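Local coordinates for Fe2OG dioxygenase domain-containing protein (Pseudomonas putida, PDB 4J25) that probably hydroxylates peptidyl proline as an iron- and 2-oxoglutarate-dependent prolyl-4-hydroxylase, here holding manganese and N-oxalylglycine in its active site, at residues L51-D54 and L55-L59; A111-Q114 and L115-I119. All blocks are in the same frame, centred on the assembly; numbering follows the deposited sequence.

In the fold
Both contacts are local, each made within a single helix: contact 1 at the start of helix 53-67, contact 2 in the middle of helix 103-123, which is the next modelled helix, part of the chain between them being unmodelled. Their centres lie 19 Å apart, with nearest atoms about 4 Å from each other but not touching. The two helices meet directly where Leu55 and Leu59 reach Ala104. Each contact turns apolar side chains toward the double-stranded beta-helix and carries an aspartate-arginine pair three residues apart. Neither belongs to the active site: the side chains of Leu59 and Met112 are each about 14 Å from the bound N-oxalylglycine.

Contact 1 (L51-D54 and L55-L59); sequences LPAD and LVRAL
Pro52 occupies the N-cap position, and its carbonyl oxygen receives the first hydrogen bond of helix 53-67, from Val56 N at 3.2 Å; the bond is nearly straight. Leu55 N makes a weak bond to the same oxygen. Arg57 N to Ala53 O and Ala58 N to Asp54 O carry the i to i+4 pattern onward.

The polar side-chain contact is a salt bridge between Asp54 and Arg57. One carboxylate oxygen, OD1, comes up at the edge of the guanidinium and lies 2.8 Å from Arg57 NH1, but the hydrogen bond within the pair is weak, with an angle of 117° at the hydrogen. The carboxylate and guanidinium planes are turned 70° apart. The arginine chain is extended from CG to NE and passes over the first turn, where its CG lies 3.4 Å from Ala53 O and its NH2 3.8 Å from Ala53 CB.

Apolar contacts gather round Leu51. Its CD1 meets Leu55 CD2 at 4.0 Å and its CB meets Val56 CG2 at the same distance, while CD1 is 4.3 Å from Leu59 CD1. Leu55 has CG anti to its backbone N (chi1 175°), and chi2 then sets CD2 as the methyl that touches Leu51.

This apolar side of the helix start packs against helix 103-123, through Ala104, Gln107 and Tyr108, and against Leu162 of strand 156-163, part of the oxygenase jellyroll.

Contact 2 (A111-Q114 and L115-I119); sequences AMDQ and LRLAI
Successive i to i+4 hydrogen bonds join Ala111-Gln114 to Leu115-Ala118, with Arg116 N to Met112 O the shortest at 2.8 Å, as in a regular alpha-helix.

Asp113 and Arg116 extend in the same direction on a partly exposed side of this helix, and a single carboxylate oxygen does most of the work. OD1 takes the N-H of Arg116 NH2 on its syn side at 2.7 Å, 154° at the hydrogen and close to the guanidinium plane. A weaker bond reaches the same OD1 from Arg116 NE at 3.1 Å. The arginine chain is bent at chi3 (59°), which turns the guanidinium edge back to the aspartate. A water closes a small ring, donating to Asp113 OD1 at 2.6 Å and accepting from Arg116 NE, and Arg116 NH1 bonds to Leu127 O. With an alanine in place of Asp113, Arg116 would probably lose its anionic mate, leaving NE and NH2 without this acceptor and the guanidinium less firmly fixed in rotation.

Helix 103-123 packs on the jellyroll of the 2-oxoglutarate oxygenases, where Leu115 and Arg116 both touch Phe221 of strand 214-222. On its buried side the Met112 and Leu115 side chains leave the helix on a shared course, and Leu115 CD2 sits 4.1 Å from Met112 SD. Met112 also touches Phe50, while Leu115 meets Val35 and Ala118 meets Val36, both of helix 32-42.

Contact 1 (L51-D54 and L55-L59)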
loop_
_atom_site.group_PDB
_atom_site.type_symbol
_atom_site.label_atom_id
_atom_site.label_comp_id
_atom_site.label_asym_id
_atom_site.label_seq_id
_atom_site.Cartn_x
_atom_site.Cartn_y
_atom_site.Cartn_z
ATOM N N LEU A 51 -1.133 -0.686 11.720
ATOM C CA LEU A 51 -0.513 0.329 12.547
ATOM C C LEU A 51 -1.505 0.781 13.606
ATOM O O LEU A 51 -2.714 0.669 13.414
ATOM C CB LEU A 51 -0.062 1.508 11.681
ATOM C CG LEU A 51 1.043 1.193 10.664
ATOM C CD1 LEU A 51 1.260 2.377 9.741
ATOM C CD2 LEU A 51 2.360 0.796 11.325
ATOM N N PRO A 52 -1.002 1.285 14.737
ATOM C CA PRO A 52 -1.941 1.711 15.777
ATOM C C PRO A 52 -2.865 2.818 15.283
ATOM O O PRO A 52 -2.473 3.631 14.455
ATOM C CB PRO A 52 -1.027 2.204 16.908
ATOM C CG PRO A 52 0.295 2.467 16.269
ATOM C CD PRO A 52 0.402 1.548 15.095
ATOM N N ALA A 53 -4.086 2.848 15.806
ATOM C CA ALA A 53 -5.097 3.778 15.324
ATOM C C ALA A 53 -4.665 5.248 15.346
ATOM O O ALA A 53 -5.031 5.999 14.448
ATOM C CB ALA A 53 -6.387 3.587 16.104
ATOM N N ASP A 54 -3.906 5.677 16.353
ATOM C CA ASP A 54 -3.539 7.095 16.447
ATOM C C ASP A 54 -2.626 7.500 15.290
ATOM O O ASP A 54 -2.722 8.627 14.799
ATOM C CB ASP A 54 -2.881 7.439 17.797
ATOM C CG ASP A 54 -3.902 7.737 18.886
ATOM O OD1 ASP A 54 -5.099 7.435 18.683
ATOM O OD2 ASP A 54 -3.505 8.281 19.948
ATOM N N LEU A 55 -1.746 6.587 14.869
ATOM C CA LEU A 55 -0.817 6.842 13.761
ATOM C C LEU A 55 -1.581 6.886 12.433
ATOM O O LEU A 55 -1.372 7.779 11.623
ATOM C CB LEU A 55 0.278 5.757 13.709
ATOM C CG LEU A 55 1.269 5.806 12.537
ATOM C CD1 LEU A 55 1.891 7.177 12.349
ATOM C CD2 LEU A 55 2.368 4.759 12.729
ATOM N N VAL A 56 -2.488 5.931 12.234
ATOM C CA VAL A 56 -3.352 5.930 11.056
ATOM C C VAL A 56 -4.152 7.228 10.934
ATOM O O VAL A 56 -4.324 7.758 9.830
ATOM C CB VAL A 56 -4.324 4.731 11.063
ATOM C CG1 VAL A 56 -5.286 4.809 9.878
ATOM C CG2 VAL A 56 -3.549 3.410 11.025
ATOM N N ARG A 57 -4.657 7.737 12.059
ATOM C CA ARG A 57 -5.388 9.008 12.040
ATOM C C ARG A 57 -4.487 10.167 11.666
ATOM O O ARG A 57 -4.900 11.056 10.922
ATOM C CB ARG A 57 -6.062 9.300 13.380
ATOM C CG ARG A 57 -7.248 8.420 13.650
ATOM C CD ARG A 57 -8.105 8.967 14.781
ATOM N NE ARG A 57 -8.850 7.891 15.412
ATOM C CZ ARG A 57 -8.363 7.098 16.360
ATOM N NH1 ARG A 57 -7.124 7.273 16.806
ATOM N NH2 ARG A 57 -9.116 6.131 16.872
ATOM N N ALA A 58 -3.255 10.144 12.171
ATOM C CA ALA A 58 -2.269 11.175 11.848
ATOM C C ALA A 58 -1.890 11.136 10.359
ATOM O O ALA A 58 -1.622 12.176 9.740
ATOM C CB ALA A 58 -1.039 10.999 12.716
ATOM N N LEU A 59 -1.859 9.932 9.789
ATOM C CA LEU A 59 -1.612 9.754 8.360
ATOM C C LEU A 59 -2.790 10.258 7.546
ATOM O O LEU A 59 -2.599 10.903 6.530
ATOM C CB LEU A 59 -1.329 8.278 8.044
ATOM C CG LEU A 59 0.037 7.779 8.521
ATOM C CD1 LEU A 59 0.192 6.274 8.374
ATOM C CD2 LEU A 59 1.154 8.494 7.773
#

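Contact 2 (A111-Q114 and L115-I119)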
loop_
_atom_site.group_PDB
_atom_site.type_symbol
_atom_site.label_atom_id
_atom_site.label_comp_id
_atom_site.label_asym_id
_atom_site.label_seq_id
_atom_site.Cartn_x
_atom_site.Cartn_y
_atom_site.Cartn_z
ATOM N N ALA A 111 8.509 1.465 9.242
ATOM C CA ALA A 111 7.872 0.148 9.210
ATOM C C ALA A 111 8.023 -0.512 7.834
ATOM O O ALA A 111 8.254 -1.728 7.734
ATOM C CB ALA A 111 6.395 0.257 9.576
ATOM N N MET A 112 7.868 0.279 6.779
ATOM C CA MET A 112 7.971 -0.256 5.437
ATOM C C MET A 112 9.424 -0.611 5.126
ATOM O O MET A 112 9.678 -1.517 4.340
ATOM C CB MET A 112 7.415 0.734 4.417
ATOM C CG MET A 112 5.916 0.973 4.568
ATOM S SD MET A 112 4.967 -0.541 4.294
ATOM C CE MET A 112 4.628 -1.141 5.883
ATOM N N ASP A 113 10.377 0.084 5.745
ATOM C CA ASP A 113 11.765 -0.302 5.564
ATOM C C ASP A 113 12.003 -1.659 6.200
ATOM O O ASP A 113 12.737 -2.476 5.660
ATOM C CB ASP A 113 12.756 0.725 6.096
ATOM C CG ASP A 113 14.187 0.387 5.717
ATOM O OD1 ASP A 113 14.527 0.477 4.523
ATOM O OD2 ASP A 113 14.981 0.010 6.595
ATOM N N GLN A 114 11.370 -1.920 7.334
ATOM C CA GLN A 114 11.459 -3.240 7.939
ATOM C C GLN A 114 10.858 -4.306 7.025
ATOM O O GLN A 114 11.397 -5.394 6.910
ATOM C CB GLN A 114 10.720 -3.278 9.264
ATOM C CG GLN A 114 11.466 -2.722 10.443
ATOM C CD GLN A 114 10.659 -2.896 11.708
ATOM O OE1 GLN A 114 9.583 -2.337 11.827
ATOM N NE2 GLN A 114 11.155 -3.698 12.640
ATOM N N LEU A 115 9.709 -3.999 6.436
ATOM C CA LEU A 115 9.079 -4.885 5.466
ATOM C C LEU A 115 9.978 -5.137 4.236
ATOM O O LEU A 115 10.059 -6.257 3.772
ATOM C CB LEU A 115 7.712 -4.324 5.042
ATOM C CG LEU A 115 6.915 -5.172 4.044
ATOM C CD1 LEU A 115 6.780 -6.598 4.538
ATOM C CD2 LEU A 115 5.545 -4.559 3.796
ATOM N N ARG A 116 10.646 -4.104 3.730
ATOM C CA ARG A 116 11.650 -4.256 2.673
ATOM C C ARG A 116 12.723 -5.298 2.991
ATOM O O ARG A 116 12.997 -6.200 2.176
ATOM C CB ARG A 116 12.329 -2.924 2.357
ATOM C CG ARG A 116 13.217 -2.998 1.099
ATOM C CD ARG A 116 13.744 -1.636 0.698
ATOM N NE ARG A 116 14.532 -1.046 1.770
ATOM C CZ ARG A 116 15.807 -1.332 2.027
ATOM N NH1 ARG A 116 16.476 -2.199 1.285
ATOM N NH2 ARG A 116 16.418 -0.737 3.048
ATOM N N LEU A 117 13.309 -5.188 4.176
ATOM C CA LEU A 117 14.378 -6.095 4.587
ATOM C C LEU A 117 13.835 -7.501 4.792
ATOM O O LEU A 117 14.526 -8.478 4.527
ATOM C CB LEU A 117 15.062 -5.615 5.870
ATOM C CG LEU A 117 15.765 -4.245 5.843
ATOM C CD1 LEU A 117 16.365 -3.903 7.229
ATOM C CD2 LEU A 117 16.848 -4.182 4.784
ATOM N N ALA A 118 12.586 -7.602 5.242
ATOM C CA ALA A 118 11.984 -8.904 5.467
ATOM C C ALA A 118 11.703 -9.574 4.122
ATOM O O ALA A 118 11.932 -10.767 3.955
ATOM C CB ALA A 118 10.699 -8.761 6.311
ATOM N N ILE A 119 11.224 -8.801 3.157
ATOM C CA ILE A 119 10.971 -9.306 1.814
ATOM C C ILE A 119 12.268 -9.774 1.154
ATOM O O ILE A 119 12.322 -10.864 0.566
ATOM C CB ILE A 119 10.274 -8.271 0.948
ATOM C CG1 ILE A 119 8.843 -8.066 1.450
ATOM C CG2 ILE A 119 10.268 -8.744 -0.504
ATOM C CD1 ILE A 119 8.093 -6.973 0.761
HETATM O O HOH W 1 12.970 1.332 2.659
#